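Long-range contacts in beta-galactosidase (Bacillus circulans, PDB 4MAD), which probably hydrolyses terminal non-reducing beta-D-galactose residues in beta-D-galactosides: residues S533-G538 and K580-V585; F361-G366 and F515-L520. All coordinates share one frame; numbering follows the deposited sequence.

Interaction 1 (S533-G538 and K580-V585)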
# COMPACT_ATOMS: atom_id res chain seq x y z
N SER A 533 15.27 -10.61 11.84
CA SER A 533 16.62 -10.20 11.50
C SER A 533 17.52 -11.38 11.16
O SER A 533 18.47 -11.23 10.43
CB SER A 533 17.28 -9.37 12.61
OG SER A 533 17.41 -10.08 13.79
N GLU A 534 17.24 -12.52 11.77
CA GLU A 534 17.98 -13.73 11.46
C GLU A 534 17.71 -14.29 10.06
O GLU A 534 18.53 -14.93 9.51
CB GLU A 534 17.86 -14.82 12.52
CG GLU A 534 18.85 -15.95 12.32
CD GLU A 534 18.73 -17.14 13.27
OE1 GLU A 534 17.72 -17.32 13.93
OE2 GLU A 534 19.67 -17.91 13.32
N TRP A 535 16.51 -14.09 9.58
CA TRP A 535 16.01 -14.65 8.35
C TRP A 535 16.41 -13.81 7.15
O TRP A 535 17.10 -12.85 7.30
CB TRP A 535 14.50 -14.87 8.45
CG TRP A 535 14.16 -15.92 9.49
CD1 TRP A 535 14.15 -15.79 10.83
CD2 TRP A 535 13.79 -17.27 9.22
NE1 TRP A 535 13.87 -16.96 11.39
CE2 TRP A 535 13.60 -17.89 10.44
CE3 TRP A 535 13.63 -18.01 8.06
CZ2 TRP A 535 13.23 -19.21 10.54
CZ3 TRP A 535 13.26 -19.32 8.17
CH2 TRP A 535 13.09 -19.91 9.40
N THR A 536 16.01 -14.24 5.97
CA THR A 536 16.46 -13.57 4.77
C THR A 536 15.40 -12.83 3.92
O THR A 536 15.49 -11.67 3.75
CB THR A 536 17.35 -14.49 3.90
OG1 THR A 536 18.56 -14.74 4.59
CG2 THR A 536 17.64 -13.87 2.60
N LYS A 537 14.44 -13.55 3.40
CA LYS A 537 13.34 -12.93 2.72
C LYS A 537 12.11 -13.79 2.73
O LYS A 537 12.19 -14.97 2.53
CB LYS A 537 13.71 -12.57 1.31
CG LYS A 537 12.68 -11.73 0.57
CD LYS A 537 13.19 -11.22 -0.72
CE LYS A 537 12.44 -10.03 -1.23
NZ LYS A 537 11.05 -10.25 -1.39
N GLY A 538 10.99 -13.16 2.93
CA GLY A 538 9.74 -13.88 2.97
C GLY A 538 8.54 -13.15 3.46
O GLY A 538 8.48 -11.99 3.33
N LYS A 580 17.14 -18.73 3.04
CA LYS A 580 17.98 -19.22 4.10
C LYS A 580 17.16 -19.50 5.34
O LYS A 580 16.51 -18.67 5.79
CB LYS A 580 19.07 -18.23 4.41
CG LYS A 580 20.06 -18.07 3.33
CD LYS A 580 21.01 -16.99 3.71
CE LYS A 580 22.17 -16.82 2.79
NZ LYS A 580 22.93 -15.63 3.17
N HIS A 581 17.24 -20.72 5.83
CA HIS A 581 16.34 -21.22 6.83
C HIS A 581 16.98 -21.34 8.22
O HIS A 581 18.15 -21.52 8.32
CB HIS A 581 15.79 -22.56 6.37
CG HIS A 581 15.19 -22.50 5.00
ND1 HIS A 581 13.99 -21.91 4.75
CD2 HIS A 581 15.68 -22.89 3.81
CE1 HIS A 581 13.75 -21.93 3.46
NE2 HIS A 581 14.75 -22.53 2.87
N HIS A 582 16.18 -21.22 9.25
CA HIS A 582 16.65 -21.20 10.62
C HIS A 582 15.63 -21.90 11.52
O HIS A 582 14.65 -22.37 11.03
CB HIS A 582 16.96 -19.77 11.08
CG HIS A 582 18.00 -19.12 10.24
ND1 HIS A 582 17.69 -18.30 9.18
CD2 HIS A 582 19.33 -19.24 10.23
CE1 HIS A 582 18.79 -17.93 8.58
NE2 HIS A 582 19.80 -18.49 9.20
N GLN A 583 15.94 -22.04 12.80
CA GLN A 583 15.12 -22.88 13.65
C GLN A 583 13.94 -22.25 14.36
O GLN A 583 13.11 -22.92 14.84
CB GLN A 583 15.99 -23.61 14.65
CG GLN A 583 17.06 -24.47 14.09
CD GLN A 583 16.57 -25.63 13.26
OE1 GLN A 583 15.49 -26.16 13.45
NE2 GLN A 583 17.39 -26.05 12.32
N SER A 584 13.94 -20.94 14.41
CA SER A 584 13.02 -20.19 15.23
C SER A 584 12.92 -18.73 14.89
O SER A 584 13.69 -18.20 14.18
CB SER A 584 13.46 -20.27 16.68
OG SER A 584 14.61 -19.53 16.87
N VAL A 585 11.89 -17.98 15.47
CA VAL A 585 11.82 -16.57 15.57
C VAL A 585 11.47 -16.14 17.03
O VAL A 585 10.98 -16.91 17.75
CB VAL A 585 10.77 -15.98 14.60
CG1 VAL A 585 11.17 -16.25 13.16
CG2 VAL A 585 9.40 -16.56 14.90
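Trp535 does most of the work here: its indole is laid against the turn of chain that leads from Lys580 into the strand starting at Ser584. CG stands anti to the carbonyl carbon (chi1 -66°), which sends the ring across to the far segment. Its NE1 gives a hydrogen bond to Ser584 O at 3.1 Å. That oxygen lies almost in the indole plane, which helps set the turn of the ring, although NE1 stands above the carbonyl plane and not on a lone pair. Beside it, Val585 CG1 touches Trp535 CD1 at 3.8 Å.

His582 covers part of one indole face. Its CB sits 4.1 Å from the centroid of the Trp535 six-membered ring, a CH-pi contact, and the imidazole turns its edge to the five-membered ring with the planes at 82°, a T-shaped pair. Glu534 closes over a face of the imidazole: its CG, anti to the backbone N, lies 3.9 Å from the His582 ring centroid, and the extended chain beyond it stacks the carboxylate 25° from the ring plane. The nearby carboxylate could favour a protonated His582. Further along, Thr536 OG1 rests on Lys580 CD, though its hydrogen bond goes to Glu552.

Leu575 and Glu577 of strand 569-577 also touch the indole. Loop packs on loop at one end of an antiparallel sheet, consistent with the beta-sandwich of a galactose-binding-type domain.

Interaction 2 (F361-G366 and F515-L520)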
# COMPACT_ATOMS: atom_id res chain seq x y z
N PHE A 361 10.36 -23.66 15.11
CA PHE A 361 9.64 -24.20 14.00
C PHE A 361 9.94 -25.69 13.97
O PHE A 361 11.00 -26.07 13.65
CB PHE A 361 10.04 -23.52 12.70
CG PHE A 361 9.60 -22.09 12.60
CD1 PHE A 361 8.32 -21.72 12.81
CD2 PHE A 361 10.48 -21.13 12.30
CE1 PHE A 361 7.96 -20.44 12.73
CE2 PHE A 361 10.11 -19.86 12.21
CZ PHE A 361 8.87 -19.51 12.42
N THR A 362 8.95 -26.50 14.32
CA THR A 362 9.13 -27.95 14.35
C THR A 362 8.66 -28.61 13.06
O THR A 362 9.04 -29.74 12.76
CB THR A 362 8.38 -28.58 15.54
OG1 THR A 362 6.96 -28.44 15.35
CG2 THR A 362 8.78 -27.91 16.84
N GLU A 363 7.83 -27.90 12.30
CA GLU A 363 7.30 -28.43 11.04
C GLU A 363 7.75 -27.59 9.85
O GLU A 363 7.91 -26.37 9.97
CB GLU A 363 5.78 -28.51 11.10
CG GLU A 363 5.23 -29.02 12.42
CD GLU A 363 3.79 -29.48 12.31
OE1 GLU A 363 3.56 -30.65 11.92
OE2 GLU A 363 2.88 -28.68 12.62
N HIS A 364 7.94 -28.24 8.71
CA HIS A 364 8.34 -27.56 7.52
C HIS A 364 7.73 -28.17 6.22
O HIS A 364 7.44 -29.33 6.13
CB HIS A 364 9.84 -27.61 7.38
CG HIS A 364 10.59 -27.52 8.66
ND1 HIS A 364 10.99 -26.32 9.19
CD2 HIS A 364 11.11 -28.47 9.46
CE1 HIS A 364 11.68 -26.54 10.29
NE2 HIS A 364 11.75 -27.83 10.49
N ALA A 365 7.54 -27.34 5.22
CA ALA A 365 7.10 -27.83 3.93
C ALA A 365 7.70 -27.02 2.81
O ALA A 365 7.61 -25.85 2.80
CB ALA A 365 5.66 -27.82 3.85
N GLY A 366 8.31 -27.72 1.86
CA GLY A 366 8.82 -27.11 0.65
C GLY A 366 7.74 -26.63 -0.27
O GLY A 366 6.84 -27.34 -0.59
N PHE A 515 7.81 -23.31 3.82
CA PHE A 515 6.95 -22.91 4.89
C PHE A 515 7.44 -23.52 6.22
O PHE A 515 7.75 -24.66 6.28
CB PHE A 515 5.54 -23.35 4.62
CG PHE A 515 4.92 -22.71 3.41
CD1 PHE A 515 4.29 -21.52 3.49
CD2 PHE A 515 4.96 -23.33 2.19
CE1 PHE A 515 3.73 -20.97 2.42
CE2 PHE A 515 4.39 -22.77 1.14
CZ PHE A 515 3.78 -21.59 1.24
N HIS A 516 7.49 -22.75 7.26
CA HIS A 516 7.95 -23.24 8.50
C HIS A 516 6.81 -23.01 9.47
O HIS A 516 6.29 -21.95 9.50
CB HIS A 516 9.10 -22.41 8.93
CG HIS A 516 10.31 -22.57 8.09
ND1 HIS A 516 11.07 -23.70 8.11
CD2 HIS A 516 10.88 -21.75 7.19
CE1 HIS A 516 12.08 -23.55 7.28
NE2 HIS A 516 11.98 -22.39 6.69
N LYS A 517 6.44 -24.00 10.26
CA LYS A 517 5.28 -23.87 11.13
C LYS A 517 5.59 -24.04 12.59
O LYS A 517 6.25 -24.93 12.95
CB LYS A 517 4.19 -24.82 10.76
CG LYS A 517 2.96 -24.61 11.54
CD LYS A 517 2.03 -25.71 11.36
CE LYS A 517 0.71 -25.19 11.12
NZ LYS A 517 -0.10 -25.38 12.30
N GLY A 518 5.07 -23.12 13.39
CA GLY A 518 5.30 -23.09 14.80
C GLY A 518 4.07 -22.66 15.59
O GLY A 518 3.16 -22.15 15.04
N ILE A 519 4.09 -22.89 16.88
CA ILE A 519 3.00 -22.52 17.75
C ILE A 519 3.43 -21.50 18.81
O ILE A 519 4.39 -21.70 19.46
CB ILE A 519 2.45 -23.76 18.46
CG1 ILE A 519 2.05 -24.81 17.44
CG2 ILE A 519 1.28 -23.45 19.24
CD1 ILE A 519 0.79 -24.53 16.86
N LEU A 520 2.68 -20.42 18.96
CA LEU A 520 2.91 -19.44 19.97
C LEU A 520 1.81 -19.59 20.98
O LEU A 520 0.69 -19.58 20.63
CB LEU A 520 2.82 -18.06 19.40
CG LEU A 520 2.91 -16.89 20.36
CD1 LEU A 520 4.13 -16.94 21.07
CD2 LEU A 520 2.75 -15.58 19.71
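Strands 363-366 and 515-520 run antiparallel, 161° between their directions, with Glu363-Lys517 and Ala365-Phe515 as hydrogen-bonded pairs and His364-His516 as the non-hydrogen-bonded pair between them. Lys517 N to Glu363 O is short and nearly straight at 2.8 Å, and Ala365 and Phe515 exchange two bonds in their carbonyl planes. Toward Thr362 the bonding weakens: Lys517 O receives weak bonds from Thr362 N and Glu363 N.

On the face with the histidines, ND1 of His364 meets ND1 of His516 at 2.8 Å, rim to rim, the rings turned 86° apart. One must carry the proton and the other accept it. His516 NE2 is bonded in turn to His581, so both its ring nitrogens are held. Phe361 lies over the neighbouring CB: His516 CB is 3.9 Å from the phenyl centroid. The phenyl edge meets the next backbone, Phe361 CD1 being 3.6 Å from Gly518 N, a position where a beta carbon would crowd the ring. An alanine in place of Phe361 would probably lose this CH-pi cover and loosen the packing beside Gly518. On the other face Glu363 and Lys517 run side by side, OE2 against CD at 3.3 Å, but OE2 and NZ stay 4.5 Å apart, beyond a salt bridge.

Cross-strand pairing with an aromatic cluster on one face joins two central strands of the antiparallel sheet, consistent with a galactose-binding-type domain built as a beta-sandwich.

In the fold
Both contacts belong to the same eight-stranded antiparallel sheet, their centres about 12 Å apart, and both lie away from the predicted catalytic residues and the ligand pockets. Interaction 2 pairs neighbouring strands through the backbone, whereas interaction 1 brings together loops leading into strands 537-542 and 584-588, which three other strands separate, and relies on ring packing and one indole bond. Each is partly buried: Trp535 and Phe361 are inside, while Glu534, Lys580 and Thr362 lie at the surface. The two meet directly. Gln583 O probably accepts from Phe361 N, and the Trp535 indole packs on both Phe361 and His516, so the aromatic groups of the two contacts are continuous.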